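Local coordinates for minor fimbrium subunit Mfa5 (Porphyromonas gingivalis ATCC 33277, PDB 6TO1), which serves as an accessory subunit of the minor fimbriae, filamentous surface pili that mediate biofilm formation and adhesion to host cells and other oral bacteria, at residues P546-A549 with V553-S556; I361-G366 with A391-A396; V113-T118 with T502-T507. One frame throughout, in Å; residues are numbered along the deposited sequence. Where two conformers were deposited one is given.

Contact 1: residues P546-A549 with V553-S556. With PO4 (phosphate ion), chain E.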
loop_
_atom_site.group_PDB
_atom_site.type_symbol
_atom_site.label_atom_id
_atom_site.label_comp_id
_atom_site.label_asym_id
_atom_site.label_seq_id
_atom_site.Cartn_x
_atom_site.Cartn_y
_atom_site.Cartn_z
ATOM N N PRO A 546 33.375 32.631 50.399
ATOM C CA PRO A 546 33.545 32.856 48.961
ATOM C C PRO A 546 33.435 34.331 48.625
ATOM O O PRO A 546 32.554 35.042 49.123
ATOM C CB PRO A 546 32.403 32.048 48.338
ATOM C CG PRO A 546 31.405 31.927 49.415
ATOM C CD PRO A 546 32.175 31.826 50.689
ATOM N N ILE A 547 34.337 34.787 47.766
ATOM C CA ILE A 547 34.456 36.206 47.465
ATOM C C ILE A 547 34.762 36.374 45.990
ATOM O O ILE A 547 35.330 35.487 45.354
ATOM C CB ILE A 547 35.549 36.912 48.298
ATOM C CG1 ILE A 547 36.923 36.261 48.092
ATOM C CG2 ILE A 547 35.153 36.903 49.752
ATOM C CD1 ILE A 547 38.098 37.232 48.355
ATOM N N GLN A 548 34.386 37.533 45.456
ATOM C CA GLN A 548 34.924 37.989 44.187
ATOM C C GLN A 548 36.350 38.474 44.392
ATOM O O GLN A 548 36.849 38.546 45.517
ATOM C CB GLN A 548 34.047 39.097 43.602
ATOM C CG GLN A 548 32.590 38.695 43.463
ATOM C CD GLN A 548 31.706 39.846 43.032
ATOM O OE1 GLN A 548 31.976 41.005 43.352
ATOM N NE2 GLN A 548 30.642 39.531 42.300
ATOM N N ALA A 549 37.013 38.799 43.281
ATOM C CA ALA A 549 38.407 39.214 43.346
ATOM C C ALA A 549 38.588 40.484 44.172
ATOM O O ALA A 549 39.659 40.699 44.750
ATOM C CB ALA A 549 38.956 39.408 41.937
ATOM N N VAL A 553 31.785 39.485 49.414
ATOM C CA VAL A 553 31.300 38.164 49.781
ATOM C C VAL A 553 30.146 37.775 48.880
ATOM O O VAL A 553 29.317 38.618 48.510
ATOM C CB VAL A 553 30.884 38.195 51.261
ATOM C CG1 VAL A 553 30.256 36.895 51.662
ATOM C CG2 VAL A 553 32.103 38.553 52.131
ATOM N N VAL A 554 30.097 36.494 48.511
ATOM C CA VAL A 554 29.012 35.953 47.706
ATOM C C VAL A 554 28.414 34.754 48.434
ATOM O O VAL A 554 28.963 34.256 49.415
ATOM C CB VAL A 554 29.444 35.559 46.276
ATOM C CG1 VAL A 554 29.963 36.775 45.524
ATOM C CG2 VAL A 554 30.492 34.446 46.287
ATOM N N SER A 555 27.271 34.283 47.922
ATOM C CA SER A 555 26.467 33.299 48.626
ATOM C C SER A 555 27.004 31.889 48.493
ATOM O O SER A 555 26.718 31.054 49.356
ATOM C CB SER A 555 25.033 33.347 48.097
ATOM O OG SER A 555 24.621 34.696 47.924
ATOM N N SER A 556 27.788 31.612 47.455
ATOM C CA SER A 556 28.205 30.246 47.187
ATOM C C SER A 556 29.541 30.234 46.460
ATOM O O SER A 556 29.904 31.181 45.760
ATOM C CB SER A 556 27.190 29.507 46.321
ATOM O OG SER A 556 27.335 29.969 44.984
HETATM P P PO4 E . 35.186 37.884 39.916
HETATM O O1 PO4 E . 34.492 37.014 40.934
HETATM O O2 PO4 E . 36.065 38.906 40.598
HETATM O O3 PO4 E . 34.110 38.575 39.115
HETATM O O4 PO4 E . 36.020 37.039 38.971
#

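Contact 2: residues I361-G366 with A391-A396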
loop_
_atom_site.group_PDB
_atom_site.type_symbol
_atom_site.label_atom_id
_atom_site.label_comp_id
_atom_site.label_asym_id
_atom_site.label_seq_id
_atom_site.Cartn_x
_atom_site.Cartn_y
_atom_site.Cartn_z
ATOM N N ILE A 361 -13.396 -13.143 -26.934
ATOM C CA ILE A 361 -12.315 -13.805 -27.650
ATOM C C ILE A 361 -12.960 -14.565 -28.788
ATOM O O ILE A 361 -13.822 -15.410 -28.554
ATOM C CB ILE A 361 -11.520 -14.751 -26.732
ATOM C CG1 ILE A 361 -11.006 -13.985 -25.519
ATOM C CG2 ILE A 361 -10.407 -15.402 -27.501
ATOM C CD1 ILE A 361 -10.353 -14.890 -24.490
ATOM N N GLY A 362 -12.543 -14.281 -30.021
ATOM C CA GLY A 362 -13.194 -14.836 -31.188
ATOM C C GLY A 362 -12.406 -16.009 -31.740
ATOM O O GLY A 362 -11.264 -15.852 -32.169
ATOM N N TYR A 363 -13.027 -17.183 -31.732
ATOM C CA TYR A 363 -12.348 -18.413 -32.135
ATOM C C TYR A 363 -12.550 -18.795 -33.604
ATOM O O TYR A 363 -12.001 -19.813 -34.044
ATOM C CB TYR A 363 -12.790 -19.557 -31.205
ATOM C CG TYR A 363 -12.122 -19.449 -29.852
ATOM C CD1 TYR A 363 -11.031 -20.241 -29.523
ATOM C CD2 TYR A 363 -12.546 -18.501 -28.920
ATOM C CE1 TYR A 363 -10.418 -20.127 -28.306
ATOM C CE2 TYR A 363 -11.919 -18.366 -27.716
ATOM C CZ TYR A 363 -10.866 -19.184 -27.400
ATOM O OH TYR A 363 -10.244 -19.032 -26.194
ATOM N N ASP A 364 -13.297 -18.013 -34.377
ATOM C CA ASP A 364 -13.347 -18.160 -35.835
ATOM C C ASP A 364 -12.189 -17.337 -36.397
ATOM O O ASP A 364 -12.225 -16.101 -36.359
ATOM C CB ASP A 364 -14.690 -17.678 -36.381
ATOM C CG ASP A 364 -14.834 -17.880 -37.886
ATOM O OD1 ASP A 364 -13.815 -18.060 -38.573
ATOM O OD2 ASP A 364 -15.983 -17.863 -38.365
ATOM N N LEU A 365 -11.139 -18.009 -36.869
ATOM C CA LEU A 365 -9.944 -17.311 -37.334
ATOM C C LEU A 365 -9.977 -16.972 -38.828
ATOM O O LEU A 365 -8.956 -16.539 -39.378
ATOM C CB LEU A 365 -8.685 -18.135 -37.036
ATOM C CG LEU A 365 -8.503 -18.579 -35.578
ATOM C CD1 LEU A 365 -7.157 -19.295 -35.385
ATOM C CD2 LEU A 365 -8.566 -17.417 -34.638
ATOM N N GLY A 366 -11.109 -17.128 -39.480
ATOM C CA GLY A 366 -11.246 -16.853 -40.900
ATOM C C GLY A 366 -11.760 -15.468 -41.255
ATOM O O GLY A 366 -12.147 -15.238 -42.407
ATOM N N ALA A 391 -0.630 -16.173 -30.566
ATOM C CA ALA A 391 0.058 -15.083 -29.893
ATOM C C ALA A 391 -0.883 -14.289 -28.989
ATOM O O ALA A 391 -0.482 -13.849 -27.904
ATOM C CB ALA A 391 0.714 -14.162 -30.918
ATOM N N ASN A 392 -2.128 -14.068 -29.417
ATOM C CA ASN A 392 -3.048 -13.332 -28.557
ATOM C C ASN A 392 -3.403 -14.160 -27.328
ATOM O O ASN A 392 -3.458 -13.633 -26.211
ATOM C CB ASN A 392 -4.303 -12.941 -29.336
ATOM C CG ASN A 392 -4.042 -11.862 -30.362
ATOM O OD1 ASN A 392 -3.078 -11.106 -30.262
ATOM N ND2 ASN A 392 -4.905 -11.782 -31.351
ATOM N N LEU A 393 -3.643 -15.458 -27.521
ATOM C CA LEU A 393 -4.004 -16.333 -26.408
ATOM C C LEU A 393 -2.885 -16.401 -25.379
ATOM O O LEU A 393 -3.139 -16.378 -24.168
ATOM C CB LEU A 393 -4.330 -17.730 -26.928
ATOM C CG LEU A 393 -5.537 -17.875 -27.846
ATOM C CD1 LEU A 393 -5.639 -19.241 -28.484
ATOM C CD2 LEU A 393 -6.829 -17.558 -27.057
ATOM N N ALA A 394 -1.636 -16.475 -25.838
ATOM C CA ALA A 394 -0.528 -16.622 -24.902
ATOM C C ALA A 394 -0.365 -15.387 -24.029
ATOM O O ALA A 394 0.033 -15.498 -22.863
ATOM C CB ALA A 394 0.763 -16.913 -25.670
ATOM N N ALA A 395 -0.667 -14.210 -24.563
ATOM C CA ALA A 395 -0.450 -12.966 -23.851
ATOM C C ALA A 395 -1.602 -12.563 -22.937
ATOM O O ALA A 395 -1.432 -11.652 -22.125
ATOM C CB ALA A 395 -0.196 -11.835 -24.855
ATOM N N ALA A 396 -2.749 -13.225 -23.014
ATOM C CA ALA A 396 -3.944 -12.672 -22.394
ATOM C C ALA A 396 -4.017 -12.928 -20.889
ATOM O O ALA A 396 -3.621 -13.983 -20.391
ATOM C CB ALA A 396 -5.194 -13.266 -23.056
#

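Contact 3: residues V113-T118 with T502-T507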
loop_
_atom_site.group_PDB
_atom_site.type_symbol
_atom_site.label_atom_id
_atom_site.label_comp_id
_atom_site.label_asym_id
_atom_site.label_seq_id
_atom_site.Cartn_x
_atom_site.Cartn_y
_atom_site.Cartn_z
ATOM N N VAL A 113 18.892 7.737 16.477
ATOM C CA VAL A 113 17.449 7.558 16.602
ATOM C C VAL A 113 16.869 7.427 15.202
ATOM O O VAL A 113 17.069 8.302 14.358
ATOM C CB VAL A 113 16.813 8.736 17.358
ATOM C CG1 VAL A 113 15.294 8.612 17.369
ATOM C CG2 VAL A 113 17.369 8.812 18.785
ATOM N N THR A 114 16.136 6.356 14.961
ATOM C CA THR A 114 15.509 6.135 13.664
ATOM C C THR A 114 14.002 6.140 13.870
ATOM O O THR A 114 13.519 5.516 14.812
ATOM C CB THR A 114 15.927 4.809 13.046
ATOM O OG1 THR A 114 17.295 4.867 12.630
ATOM C CG2 THR A 114 15.042 4.512 11.799
ATOM N N LEU A 115 13.283 6.871 13.017
ATOM C CA LEU A 115 11.833 6.784 12.886
ATOM C C LEU A 115 11.542 6.141 11.540
ATOM O O LEU A 115 12.116 6.546 10.518
ATOM C CB LEU A 115 11.174 8.159 12.966
ATOM C CG LEU A 115 11.094 8.744 14.379
ATOM C CD1 LEU A 115 12.482 9.336 14.688
ATOM C CD2 LEU A 115 10.000 9.761 14.473
ATOM N N LYS A 116 10.673 5.135 11.544
ATOM C CA LYS A 116 10.470 4.289 10.376
ATOM C C LYS A 116 8.980 4.106 10.126
ATOM O O LYS A 116 8.205 3.857 11.059
ATOM C CB LYS A 116 11.126 2.939 10.583
ATOM C CG LYS A 116 10.984 1.965 9.422
ATOM C CD LYS A 116 11.412 0.555 9.839
ATOM C CE LYS A 116 12.916 0.388 9.900
ATOM N NZ LYS A 116 13.308 -0.974 10.382
ATOM N N ILE A 117 8.603 4.240 8.861
ATOM C CA ILE A 117 7.244 4.038 8.384
ATOM C C ILE A 117 7.301 2.873 7.407
ATOM O O ILE A 117 8.082 2.906 6.451
ATOM C CB ILE A 117 6.693 5.297 7.689
ATOM C CG1 ILE A 117 6.754 6.513 8.604
ATOM C CG2 ILE A 117 5.246 5.028 7.238
ATOM C CD1 ILE A 117 6.544 7.855 7.827
ATOM N N THR A 118 6.459 1.868 7.626
ATOM C CA THR A 118 6.417 0.692 6.774
ATOM C C THR A 118 5.017 0.541 6.190
ATOM O O THR A 118 4.014 0.635 6.913
ATOM C CB THR A 118 6.793 -0.578 7.544
ATOM O OG1 THR A 118 8.113 -0.440 8.066
ATOM C CG2 THR A 118 6.785 -1.777 6.610
ATOM N N THR A 502 9.678 13.451 23.414
ATOM C CA THR A 502 8.486 13.747 24.200
ATOM C C THR A 502 7.264 13.154 23.528
ATOM O O THR A 502 6.367 12.618 24.195
ATOM C CB THR A 502 8.342 15.251 24.377
ATOM O OG1 THR A 502 9.495 15.732 25.097
ATOM C CG2 THR A 502 7.094 15.562 25.134
ATOM N N GLU A 503 7.238 13.212 22.201
ATOM C CA GLU A 503 6.141 12.677 21.409
ATOM C C GLU A 503 6.597 12.642 19.963
ATOM O O GLU A 503 7.271 13.567 19.500
ATOM C CB GLU A 503 4.874 13.538 21.539
ATOM C CG GLU A 503 3.725 13.059 20.635
ATOM C CD GLU A 503 2.638 14.103 20.459
ATOM O OE1 GLU A 503 1.570 13.954 21.088
ATOM O OE2 GLU A 503 2.855 15.073 19.706
ATOM N N ALA A 504 6.218 11.588 19.246
ATOM C CA ALA A 504 6.396 11.562 17.810
ATOM C C ALA A 504 5.142 10.933 17.220
ATOM O O ALA A 504 4.645 9.928 17.728
ATOM C CB ALA A 504 7.646 10.808 17.373
ATOM N N LYS A 505 4.651 11.531 16.147
ATOM C CA LYS A 505 3.363 11.152 15.579
ATOM C C LYS A 505 3.425 11.265 14.067
ATOM O O LYS A 505 4.033 12.194 13.532
ATOM C CB LYS A 505 2.250 12.067 16.123
ATOM C CG LYS A 505 0.891 11.896 15.480
ATOM C CD LYS A 505 -0.220 12.324 16.444
ATOM C CE LYS A 505 -0.409 13.828 16.466
ATOM N NZ LYS A 505 -1.864 14.176 16.575
ATOM N N LEU A 506 2.799 10.314 13.385
ATOM C CA LEU A 506 2.599 10.409 11.950
ATOM C C LEU A 506 1.139 10.779 11.710
ATOM O O LEU A 506 0.238 10.118 12.231
ATOM C CB LEU A 506 2.945 9.091 11.249
ATOM C CG LEU A 506 2.506 8.987 9.789
ATOM C CD1 LEU A 506 3.309 9.939 8.915
ATOM C CD2 LEU A 506 2.646 7.576 9.270
ATOM N N THR A 507 0.915 11.848 10.944
ATOM C CA THR A 507 -0.402 12.181 10.409
ATOM C C THR A 507 -0.332 12.002 8.902
ATOM O O THR A 507 0.591 12.508 8.257
ATOM C CB THR A 507 -0.806 13.610 10.773
ATOM O OG1 THR A 507 -0.654 13.793 12.188
ATOM C CG2 THR A 507 -2.257 13.885 10.413
#

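Contact 1: residues P546-A549 with V553-S556
Ile547 and Val553 meet backbone to backbone in a single beta bridge, their CA atoms 4.4 Å apart. One hydrogen bond joins the segments: Val554 N donates to Pro546 O at 2.9 Å. The same oxygen also receives a CA-H contact from Val553, with Val553 CA 3.4 Å from Pro546 O. The two segments belong to one surface loop between strands 530-539 and 562-563. They are three residues apart in the chain, so the bridge closes a tight local excursion of that loop. Pro546 lays its ring against residues 553-556, with CB 3.7 Å from Val554 CG2. Val554 CG1 is anti to the carbonyl carbon (chi1 -61°), which leaves CG2 between the backbone N and the carbonyl carbon and points it at the proline. The other methyl, Val554 CG1, meets Gln548 CG at 3.9 Å, and these two side chains cross at about a right angle. Ile547 turns its outer end away, leaving CG2 beside Val553. Beyond the bridge, a phosphate ion, probably from the crystallisation liquor, accepts a hydrogen bond from Ala549 N to its O2 at 2.8 Å; His561 binds it too.

Contact 2: residues I361-G366 with A391-A396
Ile361, near the end of strand 357-362, and Leu393, on helix 390-395, have the closest CA atoms of the two segments, 8.8 Å apart. This is helix-on-sheet packing in the von Willebrand factor type A domain, whose central mixed sheet includes strand 357-362. Side chains bridge the gap, and Leu393 supplies the contact from the helix. Its CG lies anti to the carbonyl carbon (chi1 -64°) and CD1 continues the chain (chi2 171°), while the other methyl, CD2, branches off to the strand side. CD2 of Leu393 comes within 4.2 Å of Ile361 CG2, methyl to methyl. The same Leu393 CD2 approaches the Tyr363 ring obliquely at its phenol end, 3.8 Å from Tyr363 OH. Helix 143-160 packs against the same side chains: its Phe156 touches both Ile361 and Leu393. Ser152 of that helix is hydrogen-bonded to the tyrosine hydroxyl, so this buried polar group is satisfied beside the leucine methyl. The bound magnesium ion is about 10 Å from the Tyr363 side chain. Further along the loop, Asp364 makes an Asx turn. Gly366 N donates to Asp364 OD1 at 3.0 Å, meeting it on the anti side, 25° out of the carboxylate plane.

Contact 3: residues V113-T118 with T502-T507
Within residues 113-118, Leu115 is the first to touch residues 502-507. Its CD2 lies 3.9 Å from Ala504 CB. The side chain of Leu115 points toward the other strand, and the small alanine opposite offers a single methyl. Strand 408-417 also flanks the leucine, through Val413 and Asp415, and Phe521 of a loop touches it. The CA atoms of Leu115 and Ala504 are 8.8 Å apart, and those of Ile117 and Leu506 8.7 Å. Such a gap is too wide for backbone pairing between the two strands. They belong to different antiparallel sheets that face each other, as in a beta sandwich, and the contact is part of its apolar interior. Lys116, between the two contact residues, turns from this interior toward Glu464 and Tyr95, though both polar contacts are weak. Ile117 points inward again and meets Leu506 tip to tip, with CD1 of the isoleucine 4.0 Å from CD1 of the leucine. CG of Leu506 is anti to the backbone N (chi1 168°), and both of its methyls reach the isoleucine. Leu506 CD2 lies 4.2 Å from Ile117 CG2. On the outer side of strand 501-510, Lys505 is hydrogen-bonded to Gln518.

In the fold
The three contacts lie in different parts of an elongated chain and do not touch one another. Contacts 1 and 2 are on opposite sides of the chain's centre, their centres about 100 Å apart. Contact 2 is nested in the chain loop that contact 3 closes, so the von Willebrand domain segments at 361-366 and 391-396 come between the two strands of contact 3 in sequence. Contacts 2 and 3 are buried and apolar, without hydrogen bonds between their segments. One joins a helix to the end of a strand and the loop after it, the other two facing sheets. Contact 1 is a surface contact within one loop, where a backbone hydrogen bond is joined by apolar side-chain packing.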